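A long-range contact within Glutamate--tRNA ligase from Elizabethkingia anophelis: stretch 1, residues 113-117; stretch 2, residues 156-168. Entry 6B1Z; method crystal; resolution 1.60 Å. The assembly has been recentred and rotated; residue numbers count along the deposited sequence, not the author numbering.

Stretch 1 (113-117) YLAFD
Stretch 2, residues 156-168: EVKKLLEEKTPYV

Phe 116 is the apolar centre of the contact: with 133 Å² covered by the other stretch, it has the largest share of the 470 Å² buried between the two. It lies just past the strand 113-115, at phi/psi -110/5, and its m rotamer (chi1 -61°, chi2 96°) carries the ring into the angle between the helix 156-162 and the segment that follows it. Leu 160 covers one face of the ring, its CD1 standing 4.0 Å from the Phe 116 centroid and 12° off the normal, a CH-pi contact; the closest atoms are Phe 116 CD1 and Leu 160 CD1, 3.9 Å apart. Two residues meet the ring edge near its plane: Val 157 CG1 is 4.1 Å from Phe 116 CZ, and Leu 161 CD2 is 4.0 Å from Phe 116 CE2. Helical spacing lets Val 157, Leu 160 and Leu 161 (chi1 t, m and m; both leucines chi2 t) reach the same ring from successive turns. Branched aliphatic side chains suit these places, filling the space around a flat ring without needing polar partners.

Beyond the helix the chain turns back to supply the rest of the pocket. Lys 164, with positive phi (60/38), closes a Schellman motif: Lys 164 N bonds Leu 161 O at 3.1 Å and Thr 165 N bonds Leu 160 O at 3.0 Å. Thr 165 (chi1 -52°) serves both chemistries, its OG1 donating to Leu 160 O at 2.8 Å while its CG2 lies 3.8 Å from Phe 116 CD2. Extended backbone follows through Pro 166 (-58/142) and Tyr 167 (-147/153). Tyr 167 CB packs 3.6 Å from Phe 116 CE2; the p rotamer (chi1 64°, chi2 89°) sets its ring obliquely to that of Phe 116, centroids 6.0 Å apart and planes at 62°. Leu 114 (m, t) extends the apolar patch, its CD2 3.9 Å from Tyr 167 CE1 and its CD1 4.1 Å from Leu 161 CD1.

The backbones run antiparallel, Ala 115 opposite Val 168 (CA to CA 5.3 Å) and Phe 116 nearest Tyr 167 (CA to CA 4.6 Å). Ala 115 and Val 168 form a hydrogen-bonded bridge: Ala 115 N donates to Val 168 O at 2.8 Å and 161°, and Val 168 N donates to Ala 115 O at 2.9 Å and 158°. Both oxygens also receive CA-H...O contacts, Leu 114 CA to Val 168 O at 3.5 Å and Tyr 167 CA to Ala 115 O at 3.2 Å. The side chains of the bridged pair share one face of the sheet, where Ala 115 CB meets Val 168 CG2 (Val 168 chi1 m) at 3.8 Å; the small methyl fits this close pairing.

At the polar edge, one water links the backbones past the bridge, donating to Phe 116 O at 2.8 Å and to Pro 166 O at 2.7 Å. Farther out, the Lys 158 NZ to Glu 162 OE2 salt bridge, 2.6 Å, spans one turn of the helix without touching stretch 1.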

# COMPACT_ATOMS: atom_id res chain seq x y z
N TYR A 113 -16.20 -25.30 -24.81
CA TYR A 113 -16.96 -26.53 -24.74
C TYR A 113 -17.59 -26.65 -23.35
O TYR A 113 -17.25 -25.91 -22.43
CB TYR A 113 -16.08 -27.74 -25.08
CG TYR A 113 -14.95 -28.09 -24.13
CD1 TYR A 113 -15.15 -29.02 -23.11
CD2 TYR A 113 -13.67 -27.53 -24.26
CE1 TYR A 113 -14.12 -29.38 -22.26
CE2 TYR A 113 -12.63 -27.90 -23.39
CZ TYR A 113 -12.87 -28.82 -22.40
OH TYR A 113 -11.87 -29.19 -21.55
N LEU A 114 -18.53 -27.59 -23.22
CA LEU A 114 -19.27 -27.80 -21.98
C LEU A 114 -18.63 -28.94 -21.18
O LEU A 114 -18.25 -29.96 -21.75
CB LEU A 114 -20.73 -28.13 -22.26
CG LEU A 114 -21.46 -27.30 -23.32
CD1 LEU A 114 -22.90 -27.77 -23.45
CD2 LEU A 114 -21.38 -25.83 -23.01
N ALA A 115 -18.53 -28.76 -19.86
CA ALA A 115 -17.92 -29.79 -19.02
C ALA A 115 -18.81 -30.07 -17.83
O ALA A 115 -19.29 -29.14 -17.17
CB ALA A 115 -16.51 -29.37 -18.56
N PHE A 116 -19.04 -31.36 -17.56
CA PHE A 116 -20.03 -31.82 -16.59
C PHE A 116 -19.40 -32.43 -15.35
O PHE A 116 -20.13 -32.93 -14.48
CB PHE A 116 -20.96 -32.85 -17.25
CG PHE A 116 -21.74 -32.31 -18.42
CD1 PHE A 116 -21.29 -32.50 -19.72
CD2 PHE A 116 -22.92 -31.62 -18.23
CE1 PHE A 116 -22.00 -32.00 -20.80
CE2 PHE A 116 -23.65 -31.12 -19.30
CZ PHE A 116 -23.18 -31.31 -20.59
N ASP A 117 -18.07 -32.38 -15.22
CA ASP A 117 -17.41 -33.08 -14.12
C ASP A 117 -17.82 -32.50 -12.78
O ASP A 117 -17.88 -31.28 -12.60
CB ASP A 117 -15.89 -32.99 -14.29
CG ASP A 117 -15.46 -33.19 -15.72
OD1 ASP A 117 -15.44 -32.19 -16.47
OD2 ASP A 117 -15.16 -34.35 -16.09
N GLU A 156 -25.35 -38.39 -25.51
CA GLU A 156 -25.26 -38.30 -24.06
C GLU A 156 -25.26 -36.84 -23.59
O GLU A 156 -25.90 -36.52 -22.58
CB GLU A 156 -24.01 -39.02 -23.55
CG GLU A 156 -24.00 -39.19 -22.04
CD GLU A 156 -22.83 -40.02 -21.55
OE1 GLU A 156 -22.13 -40.63 -22.39
OE2 GLU A 156 -22.62 -40.07 -20.32
N VAL A 157 -24.57 -35.96 -24.32
CA VAL A 157 -24.61 -34.54 -23.97
C VAL A 157 -26.03 -34.01 -24.07
O VAL A 157 -26.50 -33.29 -23.18
CB VAL A 157 -23.65 -33.74 -24.88
CG1 VAL A 157 -23.74 -32.25 -24.57
CG2 VAL A 157 -22.23 -34.24 -24.71
N LYS A 158 -26.73 -34.36 -25.15
CA LYS A 158 -28.13 -33.96 -25.31
C LYS A 158 -28.96 -34.43 -24.12
O LYS A 158 -29.74 -33.67 -23.54
CB LYS A 158 -28.67 -34.52 -26.62
CG LYS A 158 -30.10 -34.14 -26.96
CD LYS A 158 -30.56 -34.88 -28.21
CE LYS A 158 -31.87 -34.34 -28.75
NZ LYS A 158 -32.99 -34.51 -27.79
N LYS A 159 -28.76 -35.69 -23.73
CA LYS A 159 -29.46 -36.26 -22.58
C LYS A 159 -29.16 -35.47 -21.31
O LYS A 159 -30.07 -35.09 -20.57
CB LYS A 159 -29.05 -37.72 -22.43
CG LYS A 159 -29.65 -38.48 -21.26
CD LYS A 159 -28.90 -39.80 -21.10
CE LYS A 159 -29.55 -40.70 -20.08
NZ LYS A 159 -28.89 -42.04 -20.07
N LEU A 160 -27.87 -35.20 -21.05
CA LEU A 160 -27.50 -34.49 -19.83
C LEU A 160 -28.12 -33.10 -19.78
O LEU A 160 -28.54 -32.65 -18.71
CB LEU A 160 -25.97 -34.40 -19.73
CG LEU A 160 -25.22 -35.72 -19.55
CD1 LEU A 160 -23.72 -35.55 -19.74
CD2 LEU A 160 -25.53 -36.32 -18.18
N LEU A 161 -28.21 -32.42 -20.92
CA LEU A 161 -28.78 -31.08 -20.92
C LEU A 161 -30.29 -31.12 -20.70
O LEU A 161 -30.84 -30.23 -20.04
CB LEU A 161 -28.43 -30.36 -22.22
CG LEU A 161 -26.94 -30.04 -22.41
CD1 LEU A 161 -26.69 -29.39 -23.76
CD2 LEU A 161 -26.45 -29.15 -21.29
N GLU A 162 -30.97 -32.13 -21.25
CA GLU A 162 -32.39 -32.31 -20.96
C GLU A 162 -32.62 -32.51 -19.46
O GLU A 162 -33.59 -31.99 -18.90
CB GLU A 162 -32.95 -33.50 -21.73
CG GLU A 162 -32.99 -33.32 -23.24
CD GLU A 162 -33.44 -34.58 -23.96
OE1 GLU A 162 -34.00 -35.48 -23.29
OE2 GLU A 162 -33.25 -34.67 -25.19
N GLU A 163 -31.73 -33.25 -18.80
CA GLU A 163 -31.83 -33.51 -17.37
C GLU A 163 -31.38 -32.34 -16.51
O GLU A 163 -31.36 -32.47 -15.28
CB GLU A 163 -31.01 -34.76 -17.02
CG GLU A 163 -31.53 -36.04 -17.64
CD GLU A 163 -30.59 -37.21 -17.45
OE1 GLU A 163 -29.48 -37.01 -16.91
OE2 GLU A 163 -30.94 -38.34 -17.86
N LYS A 164 -31.01 -31.21 -17.12
CA LYS A 164 -30.55 -30.02 -16.39
C LYS A 164 -29.30 -30.32 -15.57
O LYS A 164 -29.14 -29.82 -14.45
CB LYS A 164 -31.66 -29.44 -15.51
N THR A 165 -28.42 -31.14 -16.12
CA THR A 165 -27.16 -31.45 -15.46
C THR A 165 -26.30 -30.20 -15.37
O THR A 165 -26.09 -29.53 -16.38
CB THR A 165 -26.41 -32.54 -16.23
OG1 THR A 165 -27.28 -33.66 -16.45
CG2 THR A 165 -25.19 -33.00 -15.46
N PRO A 166 -25.80 -29.84 -14.18
CA PRO A 166 -24.92 -28.67 -14.07
C PRO A 166 -23.69 -28.82 -14.96
O PRO A 166 -23.12 -29.91 -15.07
CB PRO A 166 -24.54 -28.64 -12.59
CG PRO A 166 -25.65 -29.39 -11.90
CD PRO A 166 -26.09 -30.45 -12.87
N TYR A 167 -23.27 -27.71 -15.57
CA TYR A 167 -22.08 -27.73 -16.40
C TYR A 167 -21.36 -26.38 -16.32
O TYR A 167 -21.97 -25.34 -16.05
CB TYR A 167 -22.40 -28.05 -17.88
CG TYR A 167 -23.27 -27.03 -18.58
CD1 TYR A 167 -22.71 -25.93 -19.24
CD2 TYR A 167 -24.65 -27.16 -18.61
CE1 TYR A 167 -23.51 -24.99 -19.88
CE2 TYR A 167 -25.46 -26.23 -19.24
CZ TYR A 167 -24.88 -25.15 -19.88
OH TYR A 167 -25.68 -24.22 -20.51
N VAL A 168 -20.05 -26.42 -16.55
CA VAL A 168 -19.26 -25.22 -16.74
C VAL A 168 -18.91 -25.13 -18.22
O VAL A 168 -19.03 -26.10 -18.97
CB VAL A 168 -17.98 -25.19 -15.87
CG1 VAL A 168 -18.32 -25.21 -14.37
CG2 VAL A 168 -17.03 -26.35 -16.24
O HOH W 1 -22.38 -31.83 -13.32